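Putative phosphomannomutase (Thermus thermophilus, PDB 1TUO) probably acts as a magnesium-dependent phosphohexose mutase, moving a phosphate group between positions on a sugar phosphate. Local coordinates at residues V86-L90 / G250-R254; R157-F161 / A190-K194; H167-L173 / L353-E357; V179-M185 / S243-D249. All blocks are in the same frame, centred on the assembly; numbering follows the deposited sequence.

Contact 1: residues V86-L90 / G250-R254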
loop_
_atom_site.group_PDB
_atom_site.type_symbol
_atom_site.label_atom_id
_atom_site.label_comp_id
_atom_site.label_asym_id
_atom_site.label_seq_id
_atom_site.Cartn_x
_atom_site.Cartn_y
_atom_site.Cartn_z
ATOM N N VAL A 86 11.622 3.677 -8.262
ATOM C CA VAL A 86 11.145 4.466 -7.139
ATOM C C VAL A 86 9.881 3.896 -6.503
ATOM O O VAL A 86 9.091 3.214 -7.156
ATOM C CB VAL A 86 10.804 5.928 -7.568
ATOM C CG1 VAL A 86 12.041 6.635 -8.104
ATOM C CG2 VAL A 86 9.703 5.912 -8.620
ATOM N N PRO A 87 9.679 4.173 -5.209
ATOM C CA PRO A 87 8.486 3.692 -4.510
ATOM C C PRO A 87 7.295 4.489 -5.049
ATOM O O PRO A 87 7.440 5.659 -5.438
ATOM C CB PRO A 87 8.748 4.067 -3.051
ATOM C CG PRO A 87 10.227 4.156 -2.954
ATOM C CD PRO A 87 10.642 4.765 -4.263
ATOM N N THR A 88 6.124 3.863 -5.076
ATOM C CA THR A 88 4.920 4.552 -5.524
ATOM C C THR A 88 4.737 5.869 -4.759
ATOM O O THR A 88 4.447 6.909 -5.359
ATOM C CB THR A 88 3.673 3.652 -5.326
ATOM O OG1 THR A 88 3.599 2.723 -6.417
ATOM C CG2 THR A 88 2.381 4.480 -5.264
ATOM N N PRO A 89 4.902 5.844 -3.428
ATOM C CA PRO A 89 4.726 7.108 -2.700
ATOM C C PRO A 89 5.661 8.236 -3.137
ATOM O O PRO A 89 5.292 9.405 -3.041
ATOM C CB PRO A 89 4.917 6.703 -1.234
ATOM C CG PRO A 89 5.718 5.416 -1.312
ATOM C CD PRO A 89 5.089 4.727 -2.489
ATOM N N LEU A 90 6.862 7.907 -3.612
ATOM C CA LEU A 90 7.773 8.954 -4.076
ATOM C C LEU A 90 7.198 9.566 -5.362
ATOM O O LEU A 90 7.249 10.783 -5.570
ATOM C CB LEU A 90 9.175 8.395 -4.355
ATOM C CG LEU A 90 10.158 9.349 -5.060
ATOM C CD1 LEU A 90 10.271 10.642 -4.263
ATOM C CD2 LEU A 90 11.528 8.685 -5.201
ATOM N N GLY A 250 6.587 -4.700 -3.517
ATOM C CA GLY A 250 7.189 -4.309 -4.780
ATOM C C GLY A 250 7.425 -2.834 -5.026
ATOM O O GLY A 250 8.523 -2.442 -5.436
ATOM N N ASP A 251 6.401 -2.015 -4.800
ATOM C CA ASP A 251 6.519 -0.574 -5.023
ATOM C C ASP A 251 6.496 0.214 -3.712
ATOM O O ASP A 251 6.384 1.448 -3.696
ATOM C CB ASP A 251 5.392 -0.107 -5.963
ATOM C CG ASP A 251 4.004 -0.320 -5.377
ATOM O OD1 ASP A 251 3.829 -1.231 -4.533
ATOM O OD2 ASP A 251 3.075 0.412 -5.782
ATOM N N ALA A 252 6.631 -0.522 -2.617
ATOM C CA ALA A 252 6.654 0.033 -1.274
ATOM C C ALA A 252 5.451 0.878 -0.872
ATOM O O ALA A 252 5.602 1.855 -0.135
ATOM C CB ALA A 252 7.954 0.827 -1.054
ATOM N N ASP A 253 4.257 0.528 -1.341
ATOM C CA ASP A 253 3.099 1.285 -0.884
ATOM C C ASP A 253 2.457 0.497 0.260
ATOM O O ASP A 253 1.542 0.982 0.929
ATOM C CB ASP A 253 2.088 1.553 -2.017
ATOM C CG ASP A 253 1.353 0.313 -2.476
ATOM O OD1 ASP A 253 0.307 0.482 -3.143
ATOM O OD2 ASP A 253 1.806 -0.813 -2.190
ATOM N N ARG A 254 2.969 -0.712 0.498
ATOM C CA ARG A 254 2.473 -1.587 1.569
ATOM C C ARG A 254 3.634 -2.148 2.390
ATOM O O ARG A 254 4.757 -2.247 1.901
ATOM C CB ARG A 254 1.706 -2.779 0.990
ATOM C CG ARG A 254 0.558 -2.433 0.061
ATOM C CD ARG A 254 -0.050 -3.699 -0.524
ATOM N NE ARG A 254 -1.211 -3.413 -1.360
ATOM C CZ ARG A 254 -2.067 -4.333 -1.792
ATOM N NH1 ARG A 254 -1.895 -5.608 -1.468
ATOM N NH2 ARG A 254 -3.098 -3.980 -2.552
#
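Thr88 is the pivot of this contact, the first residue of helix 88-97, whose N-cap position is held by Pro87. Its peptide nitrogen, which needs a partner from outside the helix, donates to the backbone oxygen of Asp251 (Thr88 N to Asp251 O, 2.8 Å). The CA-CB bond of Thr88 points toward the other segment, and its m rotamer places OG1 a very short 2.5 Å from Asp251 OD2, to which it donates. Asp251 answers with a p rotamer, which turns its carboxylate along the segment, so that OD1 comes within 3.1 Å of Asp253 OD2, a meeting of two acceptors. Between them Ala252 has left-handed helical backbone angles; its small CB rests 3.9 Å from Pro87 CB. Pro89 suits the first helical turn, where no amide hydrogen is required, and sets its CD 3.7 Å from the carbonyl oxygen of Ala252. The 250-254 turn belongs to the DGDADR sequence, which matches the magnesium-binding loop of phosphohexose mutases. Thr88 holds OD2 of Asp251, and Ser109, of the first domain, is hydrogen-bonded to OD1. Carboxylates this close repel unless a cation or proton shares their charge, consistent with a metal site, although these coordinates hold no ion.

Contact 2: residues R157-F161 / A190-K194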
loop_
_atom_site.group_PDB
_atom_site.type_symbol
_atom_site.label_atom_id
_atom_site.label_comp_id
_atom_site.label_asym_id
_atom_site.label_seq_id
_atom_site.Cartn_x
_atom_site.Cartn_y
_atom_site.Cartn_z
ATOM N N ARG A 157 14.585 12.166 -4.496
ATOM C CA ARG A 157 14.723 11.441 -3.249
ATOM C C ARG A 157 14.911 12.378 -2.056
ATOM O O ARG A 157 14.216 12.259 -1.048
ATOM C CB ARG A 157 15.899 10.472 -3.347
ATOM C CG ARG A 157 16.049 9.581 -2.144
ATOM C CD ARG A 157 17.150 8.562 -2.336
ATOM N NE ARG A 157 16.884 7.687 -3.472
ATOM C CZ ARG A 157 17.345 6.447 -3.572
ATOM N NH1 ARG A 157 18.094 5.945 -2.599
ATOM N NH2 ARG A 157 17.061 5.710 -4.638
ATOM N N GLU A 158 15.847 13.316 -2.175
ATOM C CA GLU A 158 16.112 14.252 -1.089
ATOM C C GLU A 158 14.872 15.036 -0.687
ATOM O O GLU A 158 14.589 15.191 0.501
ATOM C CB GLU A 158 17.224 15.226 -1.486
ATOM C CG GLU A 158 18.610 14.604 -1.574
ATOM C CD GLU A 158 19.152 14.172 -0.225
ATOM O OE1 GLU A 158 18.749 13.098 0.272
ATOM O OE2 GLU A 158 19.984 14.914 0.345
ATOM N N ALA A 159 14.131 15.533 -1.674
ATOM C CA ALA A 159 12.925 16.301 -1.386
ATOM C C ALA A 159 11.885 15.421 -0.696
ATOM O O ALA A 159 11.156 15.884 0.181
ATOM C CB ALA A 159 12.351 16.885 -2.674
ATOM N N TYR A 160 11.816 14.157 -1.104
ATOM C CA TYR A 160 10.877 13.212 -0.505
ATOM C C TYR A 160 11.245 13.009 0.964
ATOM O O TYR A 160 10.372 12.959 1.830
ATOM C CB TYR A 160 10.927 11.879 -1.257
ATOM C CG TYR A 160 10.061 10.783 -0.663
ATOM C CD1 TYR A 160 8.674 10.944 -0.529
ATOM C CD2 TYR A 160 10.626 9.583 -0.234
ATOM C CE1 TYR A 160 7.876 9.926 0.024
ATOM C CE2 TYR A 160 9.842 8.567 0.314
ATOM C CZ TYR A 160 8.473 8.745 0.443
ATOM O OH TYR A 160 7.714 7.737 1.008
ATOM N N PHE A 161 12.539 12.898 1.242
ATOM C CA PHE A 161 12.992 12.716 2.616
ATOM C C PHE A 161 12.628 13.940 3.453
ATOM O O PHE A 161 12.207 13.816 4.604
ATOM C CB PHE A 161 14.506 12.479 2.665
ATOM C CG PHE A 161 14.942 11.157 2.082
ATOM C CD1 PHE A 161 14.131 10.028 2.180
ATOM C CD2 PHE A 161 16.182 11.036 1.464
ATOM C CE1 PHE A 161 14.550 8.800 1.671
ATOM C CE2 PHE A 161 16.612 9.813 0.953
ATOM C CZ PHE A 161 15.793 8.692 1.056
ATOM N N ALA A 190 14.042 -0.362 -1.601
ATOM C CA ALA A 190 15.454 -0.525 -1.253
ATOM C C ALA A 190 16.212 0.780 -1.022
ATOM O O ALA A 190 16.184 1.687 -1.857
ATOM C CB ALA A 190 16.169 -1.348 -2.332
ATOM N N GLY A 191 16.884 0.856 0.125
ATOM C CA GLY A 191 17.681 2.019 0.470
ATOM C C GLY A 191 16.962 3.263 0.958
ATOM O O GLY A 191 17.611 4.217 1.390
ATOM N N PHE A 192 15.635 3.266 0.917
ATOM C CA PHE A 192 14.895 4.444 1.338
ATOM C C PHE A 192 14.845 4.717 2.834
ATOM O O PHE A 192 14.782 5.873 3.246
ATOM C CB PHE A 192 13.480 4.423 0.745
ATOM C CG PHE A 192 13.428 4.934 -0.659
ATOM C CD1 PHE A 192 13.885 4.153 -1.717
ATOM C CD2 PHE A 192 13.017 6.239 -0.917
ATOM C CE1 PHE A 192 13.945 4.667 -3.012
ATOM C CE2 PHE A 192 13.073 6.761 -2.211
ATOM C CZ PHE A 192 13.540 5.975 -3.256
ATOM N N LEU A 193 14.883 3.675 3.652
ATOM C CA LEU A 193 14.857 3.886 5.095
ATOM C C LEU A 193 16.239 4.330 5.577
ATOM O O LEU A 193 16.347 5.246 6.388
ATOM C CB LEU A 193 14.412 2.610 5.814
ATOM C CG LEU A 193 12.941 2.262 5.567
ATOM C CD1 LEU A 193 12.591 0.964 6.276
ATOM C CD2 LEU A 193 12.052 3.394 6.071
ATOM N N LYS A 194 17.286 3.683 5.074
ATOM C CA LYS A 194 18.653 4.055 5.443
ATOM C C LYS A 194 18.882 5.466 4.929
ATOM O O LYS A 194 19.453 6.316 5.620
ATOM C CB LYS A 194 19.674 3.127 4.787
ATOM C CG LYS A 194 19.652 1.694 5.277
ATOM C CD LYS A 194 20.745 0.892 4.585
ATOM C CE LYS A 194 20.756 -0.552 5.042
ATOM N NZ LYS A 194 21.819 -1.322 4.334
#
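Ala190 leads into the contact, its CA-CB bond directed away from helix 157-165. Gly191 follows at the N-cap of helix 192-199 with a positive phi of 77°, a conformation glycine adopts easily. Phe192, the first helical residue, carries the interface, with 111 Å² of its surface covered. Its ring is met by three side chains of the other helix. The extended start of Arg157 (t, t) brings the guanidinium over, with NH2 3.7 Å from Phe192 CE1 and CZ 4.3 Å from the ring centroid, an off-centre cation-pi interaction that lets a partly exposed charge border a buried aromatic. Tyr160 CE2 lies 4.1 Å from Phe192 CD2, while the tyrosine hydroxyl is hydrogen-bonded to Asp347. Phe161 inclines its ring at 62° to that of Phe192, centroids 6.0 Å apart, and its CE1 approaches the backbone oxygen Phe192 O at 3.3 Å. Leu193, whose CA-CB bond points away from 157-161, packs on Leu180, His182 and Val246 of the sheet and on Leu353. Lys194 leads its chain away toward strand 206-209. Helix 192-199 is thus the connecting helix of a beta-alpha-beta crossover between parallel strands 180-183 and 206-209, with helix 157-165 packed against its start, as befits the alpha/beta/alpha second domain of a phosphohexose mutase.

Contact 3: residues H167-L173 / L353-E357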
loop_
_atom_site.group_PDB
_atom_site.type_symbol
_atom_site.label_atom_id
_atom_site.label_comp_id
_atom_site.label_asym_id
_atom_site.label_seq_id
_atom_site.Cartn_x
_atom_site.Cartn_y
_atom_site.Cartn_z
ATOM N N HIS A 167 6.686 14.944 9.089
ATOM C CA HIS A 167 5.612 14.175 9.717
ATOM C C HIS A 167 6.111 13.180 10.753
ATOM O O HIS A 167 5.371 12.284 11.169
ATOM C CB HIS A 167 4.820 13.432 8.641
ATOM C CG HIS A 167 4.319 14.321 7.551
ATOM N ND1 HIS A 167 3.436 15.354 7.782
ATOM C CD2 HIS A 167 4.604 14.358 6.228
ATOM C CE1 HIS A 167 3.199 15.989 6.650
ATOM N NE2 HIS A 167 3.896 15.405 5.691
ATOM N N LEU A 168 7.357 13.347 11.176
ATOM C CA LEU A 168 7.957 12.449 12.149
ATOM C C LEU A 168 8.565 13.195 13.330
ATOM O O LEU A 168 9.022 14.332 13.192
ATOM C CB LEU A 168 9.035 11.604 11.465
ATOM C CG LEU A 168 8.519 10.592 10.440
ATOM C CD1 LEU A 168 9.629 10.204 9.481
ATOM C CD2 LEU A 168 7.980 9.369 11.172
ATOM N N ASP A 169 8.552 12.556 14.495
ATOM C CA ASP A 169 9.133 13.149 15.693
ATOM C C ASP A 169 10.578 12.663 15.704
ATOM O O ASP A 169 10.877 11.589 16.220
ATOM C CB ASP A 169 8.401 12.659 16.941
ATOM C CG ASP A 169 8.801 13.424 18.188
ATOM O OD1 ASP A 169 10.010 13.680 18.364
ATOM O OD2 ASP A 169 7.907 13.756 18.998
ATOM N N LEU A 170 11.474 13.450 15.115
ATOM C CA LEU A 170 12.872 13.062 15.041
ATOM C C LEU A 170 13.513 12.893 16.413
ATOM O O LEU A 170 14.339 12.004 16.610
ATOM C CB LEU A 170 13.655 14.080 14.200
ATOM C CG LEU A 170 13.149 14.240 12.760
ATOM C CD1 LEU A 170 14.042 15.217 12.010
ATOM C CD2 LEU A 170 13.139 12.888 12.051
ATOM N N LYS A 171 13.125 13.740 17.359
ATOM C CA LYS A 171 13.665 13.669 18.713
ATOM C C LYS A 171 13.307 12.318 19.332
ATOM O O LYS A 171 14.152 11.640 19.918
ATOM C CB LYS A 171 13.090 14.808 19.558
ATOM C CG LYS A 171 13.671 14.919 20.953
ATOM C CD LYS A 171 13.146 16.164 21.661
ATOM C CE LYS A 171 13.664 16.257 23.090
ATOM N NZ LYS A 171 15.152 16.329 23.146
ATOM N N ALA A 172 12.050 11.923 19.181
ATOM C CA ALA A 172 11.591 10.650 19.719
ATOM C C ALA A 172 12.276 9.493 18.997
ATOM O O ALA A 172 12.715 8.528 19.624
ATOM C CB ALA A 172 10.077 10.541 19.581
ATOM N N LEU A 173 12.379 9.600 17.674
ATOM C CA LEU A 173 13.012 8.561 16.867
ATOM C C LEU A 173 14.441 8.240 17.287
ATOM O O LEU A 173 14.852 7.080 17.276
ATOM C CB LEU A 173 13.012 8.964 15.390
ATOM C CG LEU A 173 11.771 8.630 14.568
ATOM C CD1 LEU A 173 11.881 9.278 13.193
ATOM C CD2 LEU A 173 11.641 7.115 14.445
ATOM N N LEU A 353 8.586 4.095 9.093
ATOM C CA LEU A 353 9.158 5.091 9.989
ATOM C C LEU A 353 8.262 5.407 11.185
ATOM O O LEU A 353 8.766 5.655 12.283
ATOM C CB LEU A 353 9.505 6.365 9.206
ATOM C CG LEU A 353 10.640 6.138 8.198
ATOM C CD1 LEU A 353 10.794 7.333 7.260
ATOM C CD2 LEU A 353 11.933 5.876 8.959
ATOM N N LEU A 354 6.943 5.394 10.996
ATOM C CA LEU A 354 6.042 5.660 12.117
ATOM C C LEU A 354 6.050 4.476 13.081
ATOM O O LEU A 354 5.930 4.654 14.296
ATOM C CB LEU A 354 4.621 5.939 11.623
ATOM C CG LEU A 354 4.437 7.295 10.929
ATOM C CD1 LEU A 354 3.080 7.355 10.253
ATOM C CD2 LEU A 354 4.579 8.423 11.954
ATOM N N LEU A 355 6.192 3.264 12.550
ATOM C CA LEU A 355 6.249 2.095 13.425
ATOM C C LEU A 355 7.493 2.248 14.292
ATOM O O LEU A 355 7.455 2.040 15.500
ATOM C CB LEU A 355 6.338 0.803 12.607
ATOM C CG LEU A 355 5.008 0.404 11.965
ATOM C CD1 LEU A 355 5.212 -0.694 10.937
ATOM C CD2 LEU A 355 4.045 -0.046 13.065
ATOM N N LEU A 356 8.595 2.629 13.654
ATOM C CA LEU A 356 9.856 2.841 14.348
ATOM C C LEU A 356 9.683 3.933 15.408
ATOM O O LEU A 356 10.159 3.798 16.544
ATOM C CB LEU A 356 10.936 3.235 13.332
ATOM C CG LEU A 356 12.377 3.386 13.825
ATOM C CD1 LEU A 356 12.880 2.068 14.392
ATOM C CD2 LEU A 356 13.252 3.832 12.656
ATOM N N GLU A 357 8.997 5.015 15.044
ATOM C CA GLU A 357 8.763 6.107 15.989
ATOM C C GLU A 357 7.953 5.624 17.195
ATOM O O GLU A 357 8.312 5.902 18.342
ATOM C CB GLU A 357 8.012 7.261 15.318
ATOM C CG GLU A 357 7.876 8.506 16.213
ATOM C CD GLU A 357 7.006 9.590 15.603
ATOM O OE1 GLU A 357 7.331 10.067 14.497
ATOM O OE2 GLU A 357 5.995 9.971 16.233
HETATM O O HOH W 1 4.826 11.470 13.882
#
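Glu357, with 88 Å² covered, combines a polar tip with a packed stem. Its t, t chain reaches from helix 348-362 to the turn before helix 170-173, where OE1 accepts a nearly straight hydrogen bond from the backbone of Asp169 (Asp169 N to Glu357 OE1, 2.8 Å). Water 1 extends the link, lying 2.9 Å from both Glu357 OE1 and His167 O. A glutamate suits this buried place because its charge is answered: OE2 forms a salt bridge with Lys281 and a hydrogen bond with Tyr277. Asp169 itself is the N-cap of the short helix; its OD1 receives Ala172 N at 2.8 Å, so its side chain serves the helix while its own amide serves Glu357. Leu168, next with 71 Å² covered, spreads its two methyls over neighbouring leucines: CD1 is 3.8 Å from Leu353 CD1, and CD2 is 3.6 Å from Leu354 CD2, a double contact that suits leucine's forked apolar end. Leu173, covered over 68 Å², extends CD2 to within 3.4 Å of Glu357 CA and 3.9 Å of Leu356 CG, packing on backbone and side chain alike. Helix 348-362, from the third domain's part of the chain, thereby lies against the second: Phe196 of helix 192-199 touches both Leu168 and Leu353, and Leu354 also touches Leu274 of helix 267-280.

Contact 4: residues V179-M185 / S243-D249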
loop_
_atom_site.group_PDB
_atom_site.type_symbol
_atom_site.label_atom_id
_atom_site.label_comp_id
_atom_site.label_asym_id
_atom_site.label_seq_id
_atom_site.Cartn_x
_atom_site.Cartn_y
_atom_site.Cartn_z
ATOM N N VAL A 179 17.537 -2.417 16.440
ATOM C CA VAL A 179 18.020 -2.428 15.071
ATOM C C VAL A 179 16.807 -2.634 14.178
ATOM O O VAL A 179 15.901 -3.392 14.523
ATOM C CB VAL A 179 19.013 -3.584 14.826
ATOM C CG1 VAL A 179 18.396 -4.895 15.259
ATOM C CG2 VAL A 179 19.383 -3.653 13.357
ATOM N N LEU A 180 16.777 -1.943 13.046
ATOM C CA LEU A 180 15.667 -2.099 12.123
ATOM C C LEU A 180 16.122 -2.911 10.916
ATOM O O LEU A 180 17.084 -2.552 10.239
ATOM C CB LEU A 180 15.148 -0.735 11.656
ATOM C CG LEU A 180 13.989 -0.774 10.648
ATOM C CD1 LEU A 180 12.767 -1.419 11.280
ATOM C CD2 LEU A 180 13.659 0.635 10.183
ATOM N N TYR A 181 15.446 -4.027 10.674
ATOM C CA TYR A 181 15.760 -4.852 9.523
ATOM C C TYR A 181 14.790 -4.403 8.444
ATOM O O TYR A 181 13.601 -4.203 8.720
ATOM C CB TYR A 181 15.545 -6.338 9.829
ATOM C CG TYR A 181 16.573 -6.924 10.771
ATOM C CD1 TYR A 181 16.463 -6.757 12.149
ATOM C CD2 TYR A 181 17.667 -7.633 10.277
ATOM C CE1 TYR A 181 17.422 -7.286 13.018
ATOM C CE2 TYR A 181 18.633 -8.165 11.133
ATOM C CZ TYR A 181 18.502 -7.988 12.502
ATOM O OH TYR A 181 19.450 -8.521 13.355
ATOM N N HIS A 182 15.303 -4.208 7.233
ATOM C CA HIS A 182 14.462 -3.791 6.121
ATOM C C HIS A 182 14.600 -4.753 4.958
ATOM O O HIS A 182 15.610 -4.751 4.251
ATOM C CB HIS A 182 14.826 -2.388 5.632
ATOM C CG HIS A 182 13.996 -1.928 4.470
ATOM N ND1 HIS A 182 14.360 -0.874 3.661
ATOM C CD2 HIS A 182 12.815 -2.384 3.985
ATOM C CE1 HIS A 182 13.441 -0.700 2.727
ATOM N NE2 HIS A 182 12.492 -1.602 2.902
ATOM N N ASP A 183 13.567 -5.567 4.780
ATOM C CA ASP A 183 13.485 -6.533 3.698
ATOM C C ASP A 183 12.795 -5.770 2.569
ATOM O O ASP A 183 11.617 -5.423 2.683
ATOM C CB ASP A 183 12.632 -7.714 4.164
ATOM C CG ASP A 183 12.418 -8.758 3.094
ATOM O OD1 ASP A 183 11.734 -9.754 3.413
ATOM O OD2 ASP A 183 12.917 -8.601 1.954
ATOM N N SER A 184 13.542 -5.477 1.507
ATOM C CA SER A 184 13.001 -4.748 0.361
ATOM C C SER A 184 12.358 -5.680 -0.659
ATOM O O SER A 184 11.697 -5.225 -1.593
ATOM C CB SER A 184 14.108 -3.929 -0.314
ATOM O OG SER A 184 14.500 -2.841 0.505
ATOM N N MET A 185 12.551 -6.981 -0.462
ATOM C CA MET A 185 11.996 -8.013 -1.338
ATOM C C MET A 185 12.420 -7.854 -2.799
ATOM O O MET A 185 11.758 -8.366 -3.698
ATOM C CB MET A 185 10.458 -8.024 -1.242
ATOM C CG MET A 185 9.918 -8.164 0.181
ATOM S SD MET A 185 8.118 -8.371 0.272
ATOM C CE MET A 185 7.978 -10.188 0.141
ATOM N N SER A 243 13.984 -4.685 18.563
ATOM C CA SER A 243 14.339 -4.827 17.155
ATOM C C SER A 243 13.224 -5.516 16.383
ATOM O O SER A 243 12.507 -6.357 16.925
ATOM C CB SER A 243 15.631 -5.631 17.011
ATOM O OG SER A 243 16.720 -4.935 17.593
ATOM N N PHE A 244 13.074 -5.148 15.114
ATOM C CA PHE A 244 12.053 -5.757 14.284
ATOM C C PHE A 244 12.345 -5.519 12.816
ATOM O O PHE A 244 13.233 -4.748 12.457
ATOM C CB PHE A 244 10.658 -5.225 14.649
ATOM C CG PHE A 244 10.438 -3.772 14.325
ATOM C CD1 PHE A 244 9.720 -3.397 13.191
ATOM C CD2 PHE A 244 10.911 -2.777 15.174
ATOM C CE1 PHE A 244 9.471 -2.055 12.909
ATOM C CE2 PHE A 244 10.670 -1.433 14.900
ATOM C CZ PHE A 244 9.947 -1.068 13.768
ATOM N N ALA A 245 11.598 -6.201 11.964
ATOM C CA ALA A 245 11.803 -6.048 10.538
ATOM C C ALA A 245 10.575 -5.497 9.849
ATOM O O ALA A 245 9.454 -5.810 10.235
ATOM C CB ALA A 245 12.164 -7.394 9.921
ATOM N N VAL A 246 10.803 -4.651 8.849
ATOM C CA VAL A 246 9.710 -4.139 8.035
ATOM C C VAL A 246 10.014 -4.682 6.652
ATOM O O VAL A 246 11.165 -4.670 6.216
ATOM C CB VAL A 246 9.655 -2.593 7.967
ATOM C CG1 VAL A 246 9.134 -2.044 9.281
ATOM C CG2 VAL A 246 11.021 -2.020 7.645
ATOM N N ALA A 247 8.991 -5.198 5.983
ATOM C CA ALA A 247 9.160 -5.733 4.638
ATOM C C ALA A 247 8.271 -4.901 3.740
ATOM O O ALA A 247 7.050 -4.908 3.894
ATOM C CB ALA A 247 8.729 -7.198 4.594
ATOM N N THR A 248 8.875 -4.154 2.827
ATOM C CA THR A 248 8.083 -3.332 1.923
ATOM C C THR A 248 7.794 -4.137 0.658
ATOM O O THR A 248 8.629 -4.931 0.218
ATOM C CB THR A 248 8.820 -2.012 1.571
ATOM O OG1 THR A 248 10.163 -2.293 1.154
ATOM C CG2 THR A 248 8.853 -1.089 2.778
ATOM N N ASP A 249 6.606 -3.962 0.089
ATOM C CA ASP A 249 6.270 -4.709 -1.115
ATOM C C ASP A 249 6.956 -4.153 -2.364
ATOM O O ASP A 249 7.795 -3.253 -2.279
ATOM C CB ASP A 249 4.749 -4.785 -1.319
ATOM C CG ASP A 249 4.142 -3.489 -1.821
ATOM O OD1 ASP A 249 3.052 -3.574 -2.424
ATOM O OD2 ASP A 249 4.724 -2.399 -1.609
HETATM O O HOH W 2 10.402 -2.760 -1.486
#
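Two neighbouring parallel strands at the heart of the second domain's sheet meet here, running up to the acidic loop that starts with Asp249. Strands 180-183 and 244-248 lie at 23° and exchange bonds in the staggered parallel pattern: Tyr181 N to Phe244 O (2.9 Å), Val246 N to Tyr181 O (2.8 Å), Asp183 N to Val246 O (2.9 Å) and Thr248 N to Asp183 O (3.0 Å). On one face Leu180 CD1 sits over the Phe244 ring, 3.9 Å from its centroid, a CH-pi contact; this face, with Val246, receives helix 348-362. On the other, small Ala245 and Ala247 allow close approach, Tyr181 CB being 3.5 Å from Ala245 CB, and helix 230-236 packs there. Strand 206-209 continues the sheet beyond 180-183, giving the parallel core of an alpha/beta/alpha domain. At the C-terminal ends of the strands polar groups take over. His182 NE2 and Thr248 OG1 share a hydrogen bond of 3.0 Å, and water 2 joins Ser184 O, Thr248 OG1 and Asp249 O at 2.8, 2.7 and 2.8 Å. Asp183 OD2 accepts Met185 N at 2.9 Å in an Asx turn, while OD1 forms a salt bridge with Arg210 and a hydrogen bond with Thr232.

Overall arrangement
Contact 4 forms part of the second domain's sheet; the other three have their centres about 14 to 16 Å from its own. Along the chain, contacts 2 and 4 fall between the two segments of contact 1, while contact 3 alternates with contacts 1 and 2. Segment 250-254 directly follows 243-249, so contact 1 joins the end of that strand to the first domain. Contacts 1 and 2, centres about 11 Å apart, touch through Pro87 and Leu90 against Phe192 and Tyr160. Leu193 connects contact 2 to the sheet and to Leu353 of contact 3, on the third domain's helix 348-362. Contacts 1 and 3 (centres about 19 Å, nearest atoms about 9 Å apart) do not touch: only the join to the first domain runs through the probable metal-binding loop.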